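Local coordinates for conserved lipoprotein, putative (Clostridium novyi, PDB 4L1N) that is of unknown function but is probably a membrane-anchored lipoprotein, its domain belonging to a family grouped with the beta-propellers, at residues Q116-Y122 with V133-H139; V93-Y97 with W107-L111; Y122-F126 with V172-K176. Residues are numbered along the deposited sequence.

Contact 1 (Q116-Y122 with V133-H139); sequences QKNTPKY and VVISRAH
Two neighbouring strands of a beta hairpin, 118-122 and 133-137, run antiparallel, their axes 4.5 Å apart at closest approach and their directions 133° apart. Backbone hydrogen bonds set the register. Thr-119 and Ser-136 form a hydrogen-bonded pair (Thr-119 N to Ser-136 O 2.8 Å, Ser-136 N to Thr-119 O 3.1 Å), flanked by the non-hydrogen-bonded pairs Asn-118 with Arg-137 and Pro-120 with Ile-135. Beyond the strand ends, Ala-138 N donates to Lys-117 O (2.6 Å). At the other end Lys-121 N reaches Val-134 O (2.7 Å) while Val-134 N bonds Tyr-122 O (2.8 Å); two residues thus face one, a classic beta bulge, with Lys-121 at phi/psi -111/-37°. Side-chain polar contacts are slighter: Arg-137 NH1 bonds Asn-118 OD1 weakly (3.4 Å), and a water takes a bond from Lys-121 NZ (2.8 Å) and gives one to Arg-137 O (3.1 Å). Apolar packing brings Pro-120 CB to Val-133 CG1 (3.9 Å) and Tyr-122 CB to Val-134 CG2 (4.1 Å). Strand 147-152 pairs with the far side of 130-137, Ile-96 of strand 95-100 packs on Pro-120 and Val-133, and Ile-135 meets Met-51 and Phe-52 of strand 49-56.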
ATOM      1  N   GLN A 116      11.270   3.792 -12.242  1.00 77.98           N
ATOM      2  CA  GLN A 116      10.505   4.429 -11.161  1.00 74.83           C
ATOM      3  C   GLN A 116       9.058   4.693 -11.620  1.00 74.70           C
ATOM      4  O   GLN A 116       8.624   5.854 -11.613  1.00 74.99           O
ATOM      5  CB  GLN A 116      11.198   5.752 -10.756  1.00 78.35           C
ATOM      6  CG  GLN A 116      12.595   5.597 -10.136  1.00 87.71           C
ATOM      7  CD  GLN A 116      12.541   5.423  -8.636  1.00 98.87           C
ATOM      8  OE1 GLN A 116      12.615   4.299  -8.110  1.00 89.98           O
ATOM      9  NE2 GLN A 116      12.412   6.537  -7.913  1.00 88.31           N
ATOM     10  N   LYS A 117       8.299   3.628 -12.017  1.00 66.81           N
ATOM     11  CA  LYS A 117       6.948   3.837 -12.534  1.00 63.96           C
ATOM     12  C   LYS A 117       5.814   3.595 -11.521  1.00 65.04           C
ATOM     13  O   LYS A 117       4.782   4.255 -11.646  1.00 64.11           O
ATOM     14  CB  LYS A 117       6.693   3.030 -13.825  1.00 66.54           C
ATOM     15  CG  LYS A 117       6.580   1.508 -13.701  1.00 86.74           C
ATOM     16  CD  LYS A 117       5.537   0.930 -14.680  1.00 98.32           C
ATOM     17  CE  LYS A 117       6.082   0.626 -16.062  1.00111.81           C
ATOM     18  NZ  LYS A 117       4.991   0.384 -17.045  1.00119.89           N
ATOM     19  N   ASN A 118       5.971   2.653 -10.563  1.00 59.87           N
ATOM     20  CA  ASN A 118       4.916   2.321  -9.593  1.00 55.97           C
ATOM     21  C   ASN A 118       5.290   2.670  -8.175  1.00 58.36           C
ATOM     22  O   ASN A 118       6.475   2.824  -7.858  1.00 59.85           O
ATOM     23  CB  ASN A 118       4.530   0.860  -9.679  1.00 52.28           C
ATOM     24  CG  ASN A 118       3.670   0.589 -10.875  1.00 65.84           C
ATOM     25  OD1 ASN A 118       2.684   1.279 -11.126  1.00 65.81           O
ATOM     26  ND2 ASN A 118       4.047  -0.387 -11.666  1.00 55.12           N
ATOM     27  N   THR A 119       4.270   2.784  -7.308  1.00 51.63           N
ATOM     28  CA  THR A 119       4.462   3.200  -5.923  1.00 50.85           C
ATOM     29  C   THR A 119       3.435   2.633  -4.931  1.00 53.30           C
ATOM     30  O   THR A 119       2.271   2.486  -5.308  1.00 52.32           O
ATOM     31  CB  THR A 119       4.338   4.745  -5.894  1.00 54.07           C
ATOM     32  OG1 THR A 119       4.633   5.219  -4.596  1.00 55.10           O
ATOM     33  CG2 THR A 119       2.940   5.253  -6.296  1.00 48.37           C
ATOM     34  N   PRO A 120       3.778   2.410  -3.629  1.00 49.03           N
ATOM     35  CA  PRO A 120       2.706   2.146  -2.658  1.00 47.09           C
ATOM     36  C   PRO A 120       1.872   3.433  -2.575  1.00 50.95           C
ATOM     37  O   PRO A 120       2.461   4.515  -2.489  1.00 52.95           O
ATOM     38  CB  PRO A 120       3.457   1.852  -1.352  1.00 49.26           C
ATOM     39  CG  PRO A 120       4.772   2.401  -1.515  1.00 55.38           C
ATOM     40  CD  PRO A 120       5.090   2.530  -2.963  1.00 51.40           C
ATOM     41  N   LYS A 121       0.539   3.347  -2.681  1.00 44.34           N
ATOM     42  CA  LYS A 121      -0.326   4.533  -2.654  1.00 43.96           C
ATOM     43  C   LYS A 121      -1.168   4.598  -1.366  1.00 51.14           C
ATOM     44  O   LYS A 121      -1.416   5.701  -0.869  1.00 53.49           O
ATOM     45  CB  LYS A 121      -1.232   4.562  -3.900  1.00 44.01           C
ATOM     46  CG  LYS A 121      -2.141   5.772  -4.043  1.00 56.95           C
ATOM     47  CD  LYS A 121      -1.415   7.108  -4.145  1.00 60.79           C
ATOM     48  CE  LYS A 121      -1.938   7.942  -5.272  1.00 65.16           C
ATOM     49  NZ  LYS A 121      -0.855   8.770  -5.853  1.00 85.74           N
ATOM     50  N   TYR A 122      -1.642   3.437  -0.862  1.00 46.87           N
ATOM     51  CA  TYR A 122      -2.448   3.310   0.364  1.00 46.33           C
ATOM     52  C   TYR A 122      -2.038   2.047   1.095  1.00 52.11           C
ATOM     53  O   TYR A 122      -1.862   1.000   0.467  1.00 51.42           O
ATOM     54  CB  TYR A 122      -3.975   3.311   0.092  1.00 45.15           C
ATOM     55  CG  TYR A 122      -4.827   3.163   1.344  1.00 45.36           C
ATOM     56  CD1 TYR A 122      -5.192   1.905   1.822  1.00 46.58           C
ATOM     57  CD2 TYR A 122      -5.261   4.277   2.054  1.00 46.35           C
ATOM     58  CE1 TYR A 122      -5.930   1.762   2.996  1.00 48.63           C
ATOM     59  CE2 TYR A 122      -5.989   4.145   3.236  1.00 45.36           C
ATOM     60  CZ  TYR A 122      -6.325   2.887   3.704  1.00 54.65           C
ATOM     61  OH  TYR A 122      -7.046   2.746   4.874  1.00 58.60           O
ATOM     62  N   VAL A 133      -1.662  -3.318   0.843  1.00 47.48           N
ATOM     63  CA  VAL A 133      -0.975  -2.266   0.093  1.00 46.19           C
ATOM     64  C   VAL A 133      -1.639  -2.073  -1.282  1.00 49.50           C
ATOM     65  O   VAL A 133      -1.845  -3.039  -2.027  1.00 48.40           O
ATOM     66  CB  VAL A 133       0.560  -2.542  -0.049  1.00 49.30           C
ATOM     67  CG1 VAL A 133       1.278  -1.382  -0.738  1.00 48.81           C
ATOM     68  CG2 VAL A 133       1.206  -2.839   1.294  1.00 50.19           C
ATOM     69  N   VAL A 134      -1.920  -0.805  -1.624  1.00 46.06           N
ATOM     70  CA  VAL A 134      -2.409  -0.427  -2.943  1.00 44.76           C
ATOM     71  C   VAL A 134      -1.193   0.056  -3.736  1.00 50.93           C
ATOM     72  O   VAL A 134      -0.471   0.939  -3.271  1.00 51.27           O
ATOM     73  CB  VAL A 134      -3.554   0.615  -2.930  1.00 46.46           C
ATOM     74  CG1 VAL A 134      -3.898   1.058  -4.350  1.00 44.49           C
ATOM     75  CG2 VAL A 134      -4.788   0.070  -2.222  1.00 45.39           C
ATOM     76  N   ILE A 135      -0.948  -0.555  -4.902  1.00 48.04           N
ATOM     77  CA  ILE A 135       0.146  -0.176  -5.773  1.00 48.87           C
ATOM     78  C   ILE A 135      -0.451   0.461  -7.010  1.00 52.73           C
ATOM     79  O   ILE A 135      -1.190  -0.188  -7.759  1.00 53.16           O
ATOM     80  CB  ILE A 135       1.121  -1.348  -6.065  1.00 53.11           C
ATOM     81  CG1 ILE A 135       2.002  -1.583  -4.814  1.00 54.92           C
ATOM     82  CG2 ILE A 135       2.016  -1.047  -7.284  1.00 54.87           C
ATOM     83  CD1 ILE A 135       2.456  -2.924  -4.611  1.00 66.79           C
ATOM     84  N   SER A 136      -0.147   1.769  -7.174  1.00 48.28           N
ATOM     85  CA  SER A 136      -0.547   2.661  -8.262  1.00 47.46           C
ATOM     86  C   SER A 136       0.674   3.191  -9.023  1.00 52.84           C
ATOM     87  O   SER A 136       1.780   3.035  -8.543  1.00 54.00           O
ATOM     88  CB  SER A 136      -1.338   3.841  -7.698  1.00 49.90           C
ATOM     89  OG  SER A 136      -0.533   4.720  -6.928  1.00 54.73           O
ATOM     90  N   ARG A 137       0.468   3.857 -10.180  1.00 50.82           N
ATOM     91  CA  ARG A 137       1.515   4.503 -10.962  1.00 53.10           C
ATOM     92  C   ARG A 137       2.043   5.668 -10.142  1.00 61.79           C
ATOM     93  O   ARG A 137       1.266   6.283  -9.403  1.00 61.85           O
ATOM     94  CB  ARG A 137       1.010   4.950 -12.347  1.00 53.88           C
ATOM     95  CG  ARG A 137       0.828   3.812 -13.373  1.00 65.27           C
ATOM     96  CD  ARG A 137       2.137   3.366 -14.008  1.00 86.77           C
ATOM     97  NE  ARG A 137       1.960   2.630 -15.264  1.00105.41           N
ATOM     98  CZ  ARG A 137       1.728   1.321 -15.358  1.00124.49           C
ATOM     99  NH1 ARG A 137       1.591   0.582 -14.262  1.00108.64           N
ATOM    100  NH2 ARG A 137       1.607   0.746 -16.547  1.00116.65           N
ATOM    101  N   ALA A 138       3.373   5.890 -10.174  1.00 61.76           N
ATOM    102  CA  ALA A 138       4.058   6.895  -9.368  1.00 64.10           C
ATOM    103  C   ALA A 138       3.791   8.308  -9.852  1.00 74.95           C
ATOM    104  O   ALA A 138       3.803   9.244  -9.048  1.00 76.26           O
ATOM    105  CB  ALA A 138       5.550   6.626  -9.368  1.00 66.31           C
ATOM    106  N   HIS A 139       3.572   8.469 -11.164  1.00 74.99           N
ATOM    107  CA  HIS A 139       3.350   9.780 -11.759  1.00 77.70           C
ATOM    108  C   HIS A 139       1.997   9.846 -12.499  1.00 83.23           C
ATOM    109  O   HIS A 139       1.482   8.819 -12.952  1.00 82.33           O
ATOM    110  CB  HIS A 139       4.528  10.116 -12.682  1.00 81.18           C
ATOM    111  CG  HIS A 139       5.853  10.011 -11.985  1.00 85.53           C
ATOM    112  ND1 HIS A 139       6.631   8.868 -12.082  1.00 86.93           N
ATOM    113  CD2 HIS A 139       6.460  10.880 -11.141  1.00 88.54           C
ATOM    114  CE1 HIS A 139       7.699   9.090 -11.329  1.00 87.52           C
ATOM    115  NE2 HIS A 139       7.637  10.283 -10.734  1.00 88.97           N
TER
HETATM  116  O   HOH W   1       1.203   8.834  -7.689  1.00 56.96           O

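Contact 2 (V93-Y97 with W107-L111); sequences VGKIY and WELDL
Ile-96, Glu-108 and Leu-109 bury the most surface where strand 95-97 meets strand 107-111. These are the two arms of a beta hairpin, running antiparallel at 157° with axes 4.6 Å apart at their closest. Ile-96 and Leu-109 sit opposite each other as a hydrogen-bonded pair, CA atoms 5.0 Å apart: Leu-109 N donates to Ile-96 O (2.7 Å, nearly straight at 170°) and Ile-96 N to Leu-109 O (3.1 Å). Both side chains project from the same face of the sheet, each with chi1 m and chi2 t, and lie flank to flank with Ile-96 CB 4.1 Å from Leu-109 CB.

Glu-108 points to the opposite face, together with Tyr-97, its non-hydrogen-bonded partner (CA to CA 4.4 Å). Its CA also approaches Ile-96 O at 3.2 Å in a CA-H...O contact. With chi1 p and chi2 t the carboxylate stands up from the face of the sheet, where OE1 forms a long salt bridge with Lys-95 NZ (3.5 Å, a weak hydrogen bond) and comes within 3.6 Å of Tyr-97 CE1. Lys-95 CG in turn touches Asp-110 OD1 at 3.4 Å. Toward the open end the direct pairing gives way to a water, which donates to Gly-94 O (2.7 Å) and accepts from Leu-111 N (2.9 Å).

The hairpin lies inside the large antiparallel sheet. Strand 77-82 pairs with the outer side of 95-100 and strand 49-56 with that of 105-111, while the Ile-96 side chain packs on Phe-52 and, across to strand 118-125, on Pro-120 and Ile-123.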
ATOM      1  N   VAL A  93       7.932   7.852  -6.288  1.00 61.07           N
ATOM      2  CA  VAL A  93       7.922   6.493  -5.757  1.00 57.46           C
ATOM      3  C   VAL A  93       8.081   6.592  -4.244  1.00 62.72           C
ATOM      4  O   VAL A  93       9.142   6.988  -3.758  1.00 65.80           O
ATOM      5  CB  VAL A  93       8.998   5.577  -6.411  1.00 60.26           C
ATOM      6  CG1 VAL A  93       9.106   4.236  -5.693  1.00 58.34           C
ATOM      7  CG2 VAL A  93       8.727   5.360  -7.895  1.00 59.72           C
ATOM      8  N   GLY A  94       7.009   6.287  -3.524  1.00 57.48           N
ATOM      9  CA  GLY A  94       7.003   6.265  -2.070  1.00 57.59           C
ATOM     10  C   GLY A  94       7.613   4.976  -1.559  1.00 62.79           C
ATOM     11  O   GLY A  94       7.735   4.001  -2.310  1.00 62.53           O
ATOM     12  N   LYS A  95       8.039   4.971  -0.290  1.00 59.24           N
ATOM     13  CA  LYS A  95       8.617   3.807   0.383  1.00 57.88           C
ATOM     14  C   LYS A  95       7.765   3.454   1.613  1.00 60.64           C
ATOM     15  O   LYS A  95       7.365   4.368   2.333  1.00 62.57           O
ATOM     16  CB  LYS A  95      10.064   4.094   0.822  1.00 62.18           C
ATOM     17  CG  LYS A  95      11.022   4.667  -0.222  1.00 71.28           C
ATOM     18  CD  LYS A  95      11.990   5.651   0.451  1.00 77.03           C
ATOM     19  CE  LYS A  95      13.433   5.534  -0.004  1.00 92.66           C
ATOM     20  NZ  LYS A  95      14.395   6.122   0.988  1.00 95.63           N
ATOM     21  N   ILE A  96       7.485   2.159   1.871  1.00 53.93           N
ATOM     22  CA  ILE A  96       6.749   1.767   3.083  1.00 52.74           C
ATOM     23  C   ILE A  96       7.760   1.692   4.238  1.00 59.38           C
ATOM     24  O   ILE A  96       8.673   0.858   4.215  1.00 60.27           O
ATOM     25  CB  ILE A  96       5.934   0.443   2.952  1.00 53.96           C
ATOM     26  CG1 ILE A  96       4.949   0.469   1.769  1.00 51.76           C
ATOM     27  CG2 ILE A  96       5.198   0.135   4.265  1.00 55.14           C
ATOM     28  CD1 ILE A  96       4.512  -0.912   1.332  1.00 54.58           C
ATOM     29  N   TYR A  97       7.606   2.575   5.230  1.00 55.89           N
ATOM     30  CA  TYR A  97       8.466   2.655   6.418  1.00 56.28           C
ATOM     31  C   TYR A  97       7.826   1.854   7.548  1.00 60.38           C
ATOM     32  O   TYR A  97       6.656   2.076   7.830  1.00 60.40           O
ATOM     33  CB  TYR A  97       8.643   4.132   6.819  1.00 57.73           C
ATOM     34  CG  TYR A  97       9.903   4.798   6.308  1.00 60.55           C
ATOM     35  CD1 TYR A  97      10.369   4.564   5.015  1.00 61.28           C
ATOM     36  CD2 TYR A  97      10.618   5.687   7.107  1.00 63.77           C
ATOM     37  CE1 TYR A  97      11.519   5.189   4.535  1.00 61.19           C
ATOM     38  CE2 TYR A  97      11.769   6.318   6.636  1.00 66.25           C
ATOM     39  CZ  TYR A  97      12.213   6.073   5.346  1.00 72.74           C
ATOM     40  OH  TYR A  97      13.373   6.672   4.894  1.00 76.50           O
ATOM     41  N   TRP A 107      13.006  -0.125   9.521  1.00 69.75           N
ATOM     42  CA  TRP A 107      13.359  -0.593   8.184  1.00 67.18           C
ATOM     43  C   TRP A 107      12.351  -0.035   7.167  1.00 67.12           C
ATOM     44  O   TRP A 107      11.393   0.630   7.558  1.00 65.14           O
ATOM     45  CB  TRP A 107      13.478  -2.124   8.109  1.00 65.27           C
ATOM     46  CG  TRP A 107      12.194  -2.893   8.226  1.00 64.26           C
ATOM     47  CD1 TRP A 107      11.411  -3.337   7.199  1.00 64.95           C
ATOM     48  CD2 TRP A 107      11.662  -3.480   9.419  1.00 64.86           C
ATOM     49  NE1 TRP A 107      10.390  -4.119   7.685  1.00 63.81           N
ATOM     50  CE2 TRP A 107      10.517  -4.219   9.048  1.00 66.88           C
ATOM     51  CE3 TRP A 107      12.032  -3.437  10.777  1.00 68.29           C
ATOM     52  CZ2 TRP A 107       9.731  -4.897   9.985  1.00 66.49           C
ATOM     53  CZ3 TRP A 107      11.244  -4.097  11.704  1.00 70.36           C
ATOM     54  CH2 TRP A 107      10.090  -4.792  11.309  1.00 69.21           C
ATOM     55  N   GLU A 108      12.631  -0.232   5.869  1.00 62.06           N
ATOM     56  CA  GLU A 108      11.788   0.217   4.785  1.00 59.77           C
ATOM     57  C   GLU A 108      11.577  -0.915   3.784  1.00 62.98           C
ATOM     58  O   GLU A 108      12.444  -1.775   3.609  1.00 63.46           O
ATOM     59  CB  GLU A 108      12.337   1.502   4.107  1.00 61.67           C
ATOM     60  CG  GLU A 108      13.537   1.333   3.190  1.00 70.34           C
ATOM     61  CD  GLU A 108      14.120   2.588   2.562  1.00 91.45           C
ATOM     62  OE1 GLU A 108      14.516   3.521   3.300  1.00 85.21           O
ATOM     63  OE2 GLU A 108      14.309   2.576   1.327  1.00 85.18           O
ATOM     64  N   LEU A 109      10.386  -0.933   3.173  1.00 57.36           N
ATOM     65  CA  LEU A 109      10.018  -1.865   2.121  1.00 54.59           C
ATOM     66  C   LEU A 109       9.980  -1.092   0.826  1.00 57.98           C
ATOM     67  O   LEU A 109       9.195  -0.148   0.681  1.00 55.94           O
ATOM     68  CB  LEU A 109       8.675  -2.543   2.387  1.00 52.52           C
ATOM     69  CG  LEU A 109       8.546  -3.527   3.531  1.00 56.72           C
ATOM     70  CD1 LEU A 109       7.113  -4.061   3.577  1.00 55.42           C
ATOM     71  CD2 LEU A 109       9.522  -4.692   3.411  1.00 57.78           C
ATOM     72  N   ASP A 110      10.862  -1.454  -0.093  1.00 56.39           N
ATOM     73  CA  ASP A 110      10.968  -0.769  -1.369  1.00 56.70           C
ATOM     74  C   ASP A 110      10.522  -1.624  -2.496  1.00 60.67           C
ATOM     75  O   ASP A 110      10.904  -2.783  -2.589  1.00 62.16           O
ATOM     76  CB  ASP A 110      12.404  -0.329  -1.634  1.00 60.85           C
ATOM     77  CG  ASP A 110      12.819   0.917  -0.901  1.00 78.75           C
ATOM     78  OD1 ASP A 110      11.998   1.449  -0.113  1.00 78.62           O
ATOM     79  OD2 ASP A 110      13.958   1.376  -1.124  1.00 92.12           O
ATOM     80  N   LEU A 111       9.785  -1.025  -3.409  1.00 54.93           N
ATOM     81  CA  LEU A 111       9.320  -1.699  -4.593  1.00 53.52           C
ATOM     82  C   LEU A 111      10.492  -2.023  -5.504  1.00 61.85           C
ATOM     83  O   LEU A 111      11.220  -1.118  -5.919  1.00 63.71           O
ATOM     84  CB  LEU A 111       8.325  -0.770  -5.276  1.00 52.00           C
ATOM     85  CG  LEU A 111       7.164  -1.382  -6.030  1.00 53.89           C
ATOM     86  CD1 LEU A 111       6.427  -2.421  -5.208  1.00 51.62           C
ATOM     87  CD2 LEU A 111       6.241  -0.301  -6.471  1.00 54.73           C
TER
HETATM   88  O   HOH W   2       9.127   1.798  -2.978  1.00 49.53           O

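Contact 3 (Y122-F126 with V172-K176); sequences YIDWF and VYAVK
Side chains, with no backbone pairing, bring strand 122-125 beside strand 172-176; the two run almost parallel, at 7°, with axes 7.1 Å apart at closest approach. Tyr-122 comes first: its chi1 of 179° (t) and chi2 of -89° lay the ring over Tyr-173, whose CB stands 3.5 Å from the ring centroid and only 3° off the normal, a CH-pi contact. Tyr-122 CB also lies 3.7 Å from Val-172 O. Asp-124 points toward the second strand, but its OD1 accepts a hydrogen bond from the next backbone amide, Trp-125 N, at 2.8 Å. The Trp-125 indole leads away, with NE1 bonded to Lys-70 O. Past the strand end, Phe-126 is gripped by Lys-176, whose chain is t through chi3 and m at chi4. NZ donates to Phe-126 O (2.8 Å) and also to Gly-178 O, while it sits 4.7 Å from the Phe-126 ring centroid, 1° off the normal, in a cation-pi contact; CE adds a CH-pi contact at 3.9 Å from that centroid. Here the outermost strands of two separate antiparallel sheets lie side by side in the same direction, consistent with the inner strands of adjacent blades in a beta-propeller-like fold.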
ATOM      1  N   TYR A 122      -1.642   3.437  -0.862  1.00 46.87           N
ATOM      2  CA  TYR A 122      -2.448   3.310   0.364  1.00 46.33           C
ATOM      3  C   TYR A 122      -2.038   2.047   1.095  1.00 52.11           C
ATOM      4  O   TYR A 122      -1.862   1.000   0.467  1.00 51.42           O
ATOM      5  CB  TYR A 122      -3.975   3.311   0.092  1.00 45.15           C
ATOM      6  CG  TYR A 122      -4.827   3.163   1.344  1.00 45.36           C
ATOM      7  CD1 TYR A 122      -5.192   1.905   1.822  1.00 46.58           C
ATOM      8  CD2 TYR A 122      -5.261   4.277   2.054  1.00 46.35           C
ATOM      9  CE1 TYR A 122      -5.930   1.762   2.996  1.00 48.63           C
ATOM     10  CE2 TYR A 122      -5.989   4.145   3.236  1.00 45.36           C
ATOM     11  CZ  TYR A 122      -6.325   2.887   3.704  1.00 54.65           C
ATOM     12  OH  TYR A 122      -7.046   2.746   4.874  1.00 58.60           O
ATOM     13  N   ILE A 123      -1.865   2.158   2.424  1.00 49.62           N
ATOM     14  CA  ILE A 123      -1.503   1.032   3.261  1.00 49.79           C
ATOM     15  C   ILE A 123      -2.364   1.031   4.524  1.00 55.62           C
ATOM     16  O   ILE A 123      -2.718   2.088   5.054  1.00 55.73           O
ATOM     17  CB  ILE A 123       0.029   0.957   3.608  1.00 54.35           C
ATOM     18  CG1 ILE A 123       0.487   2.051   4.608  1.00 55.60           C
ATOM     19  CG2 ILE A 123       0.931   0.883   2.359  1.00 54.85           C
ATOM     20  CD1 ILE A 123       1.617   1.699   5.426  1.00 54.45           C
ATOM     21  N   ASP A 124      -2.701  -0.174   4.989  1.00 53.77           N
ATOM     22  CA  ASP A 124      -3.397  -0.451   6.241  1.00 55.37           C
ATOM     23  C   ASP A 124      -3.082  -1.868   6.661  1.00 60.50           C
ATOM     24  O   ASP A 124      -2.561  -2.637   5.852  1.00 61.31           O
ATOM     25  CB  ASP A 124      -4.895  -0.204   6.171  1.00 56.81           C
ATOM     26  CG  ASP A 124      -5.479   0.321   7.469  1.00 66.91           C
ATOM     27  OD1 ASP A 124      -4.836   0.124   8.544  1.00 63.00           O
ATOM     28  OD2 ASP A 124      -6.588   0.927   7.419  1.00 76.56           O
ATOM     29  N   TRP A 125      -3.342  -2.212   7.924  1.00 56.13           N
ATOM     30  CA  TRP A 125      -2.962  -3.521   8.436  1.00 55.30           C
ATOM     31  C   TRP A 125      -3.957  -4.617   8.076  1.00 57.95           C
ATOM     32  O   TRP A 125      -5.165  -4.396   8.118  1.00 59.24           O
ATOM     33  CB  TRP A 125      -2.745  -3.449   9.946  1.00 55.61           C
ATOM     34  CG  TRP A 125      -1.540  -2.629  10.302  1.00 57.12           C
ATOM     35  CD1 TRP A 125      -1.512  -1.302  10.617  1.00 60.38           C
ATOM     36  CD2 TRP A 125      -0.178  -3.087  10.363  1.00 57.67           C
ATOM     37  NE1 TRP A 125      -0.223  -0.915  10.926  1.00 60.78           N
ATOM     38  CE2 TRP A 125       0.616  -1.990  10.770  1.00 62.32           C
ATOM     39  CE3 TRP A 125       0.448  -4.329  10.141  1.00 58.89           C
ATOM     40  CZ2 TRP A 125       2.007  -2.088  10.923  1.00 62.68           C
ATOM     41  CZ3 TRP A 125       1.825  -4.427  10.313  1.00 61.15           C
ATOM     42  CH2 TRP A 125       2.591  -3.312  10.669  1.00 62.48           C
ATOM     43  N   PHE A 126      -3.431  -5.800   7.702  1.00 52.41           N
ATOM     44  CA  PHE A 126      -4.205  -6.999   7.363  1.00 50.79           C
ATOM     45  C   PHE A 126      -4.295  -7.887   8.604  1.00 58.91           C
ATOM     46  O   PHE A 126      -5.361  -8.421   8.911  1.00 61.18           O
ATOM     47  CB  PHE A 126      -3.577  -7.751   6.173  1.00 50.47           C
ATOM     48  CG  PHE A 126      -4.305  -9.007   5.771  1.00 51.32           C
ATOM     49  CD1 PHE A 126      -3.976 -10.232   6.337  1.00 56.00           C
ATOM     50  CD2 PHE A 126      -5.327  -8.966   4.832  1.00 52.35           C
ATOM     51  CE1 PHE A 126      -4.671 -11.389   5.990  1.00 57.29           C
ATOM     52  CE2 PHE A 126      -6.024 -10.125   4.481  1.00 55.50           C
ATOM     53  CZ  PHE A 126      -5.685 -11.330   5.058  1.00 55.41           C
ATOM     54  N   VAL A 172      -8.754   2.055  -4.623  1.00 37.85           N
ATOM     55  CA  VAL A 172      -8.213   3.300  -4.056  1.00 38.29           C
ATOM     56  C   VAL A 172      -7.816   3.094  -2.592  1.00 46.12           C
ATOM     57  O   VAL A 172      -6.832   3.698  -2.156  1.00 49.75           O
ATOM     58  CB  VAL A 172      -9.102   4.577  -4.238  1.00 41.46           C
ATOM     59  CG1 VAL A 172      -9.143   5.026  -5.689  1.00 40.65           C
ATOM     60  CG2 VAL A 172     -10.511   4.399  -3.700  1.00 40.66           C
ATOM     61  N   TYR A 173      -8.554   2.248  -1.842  1.00 42.20           N
ATOM     62  CA  TYR A 173      -8.270   1.902  -0.441  1.00 43.17           C
ATOM     63  C   TYR A 173      -9.086   0.675   0.005  1.00 47.00           C
ATOM     64  O   TYR A 173      -9.883   0.164  -0.773  1.00 47.14           O
ATOM     65  CB  TYR A 173      -8.510   3.101   0.503  1.00 45.98           C
ATOM     66  CG  TYR A 173      -9.929   3.610   0.567  1.00 48.60           C
ATOM     67  CD1 TYR A 173     -10.830   3.107   1.502  1.00 51.24           C
ATOM     68  CD2 TYR A 173     -10.347   4.675  -0.231  1.00 49.60           C
ATOM     69  CE1 TYR A 173     -12.131   3.610   1.606  1.00 51.16           C
ATOM     70  CE2 TYR A 173     -11.659   5.157  -0.168  1.00 50.48           C
ATOM     71  CZ  TYR A 173     -12.536   4.651   0.785  1.00 58.33           C
ATOM     72  OH  TYR A 173     -13.818   5.147   0.902  1.00 61.83           O
ATOM     73  N   ALA A 174      -8.875   0.205   1.256  1.00 43.74           N
ATOM     74  CA  ALA A 174      -9.558  -0.930   1.873  1.00 43.15           C
ATOM     75  C   ALA A 174      -9.571  -0.814   3.397  1.00 52.17           C
ATOM     76  O   ALA A 174      -8.671  -0.219   4.014  1.00 53.84           O
ATOM     77  CB  ALA A 174      -8.915  -2.242   1.461  1.00 43.30           C
ATOM     78  N   VAL A 175     -10.636  -1.372   3.990  1.00 50.47           N
ATOM     79  CA  VAL A 175     -10.926  -1.416   5.419  1.00 52.39           C
ATOM     80  C   VAL A 175     -11.206  -2.874   5.754  1.00 56.27           C
ATOM     81  O   VAL A 175     -12.061  -3.488   5.105  1.00 55.81           O
ATOM     82  CB  VAL A 175     -12.115  -0.493   5.836  1.00 57.56           C
ATOM     83  CG1 VAL A 175     -12.091  -0.222   7.331  1.00 60.00           C
ATOM     84  CG2 VAL A 175     -12.136   0.827   5.057  1.00 56.84           C
ATOM     85  N   LYS A 176     -10.483  -3.436   6.732  1.00 51.64           N
ATOM     86  CA  LYS A 176     -10.663  -4.822   7.136  1.00 51.65           C
ATOM     87  C   LYS A 176     -11.305  -4.916   8.524  1.00 60.25           C
ATOM     88  O   LYS A 176     -10.937  -4.169   9.432  1.00 61.09           O
ATOM     89  CB  LYS A 176      -9.313  -5.550   7.118  1.00 53.28           C
ATOM     90  CG  LYS A 176      -9.407  -7.054   7.333  1.00 51.66           C
ATOM     91  CD  LYS A 176      -8.105  -7.754   7.064  1.00 47.41           C
ATOM     92  CE  LYS A 176      -8.202  -9.209   7.448  1.00 64.61           C
ATOM     93  NZ  LYS A 176      -8.026  -9.425   8.918  1.00 70.33           N
TER

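From the N terminus, contact 2 comes first, closing the hairpin of strands 95-100 and 105-111. The chain then passes directly into strand 118-125, where contact 1 closes a second hairpin with 130-137, so these two contacts stand in series within one large sheet. They meet where Thr-119 OG1 lies 2.8 Å from Gly-94 N, a probable hydrogen bond. Contact 3 begins at Tyr-122, which it shares with contact 1, and closes a much longer excursion through strands 130-137, 147-152 and 157-160; its segments alternate with those of contact 1, so the two cross. It ties the edge of the large sheet to the C-terminal three-stranded sheet. Ile-123, on the side of its strand turned away from 172-176, packs on Ile-96 of contact 2 and Val-133 of contact 1.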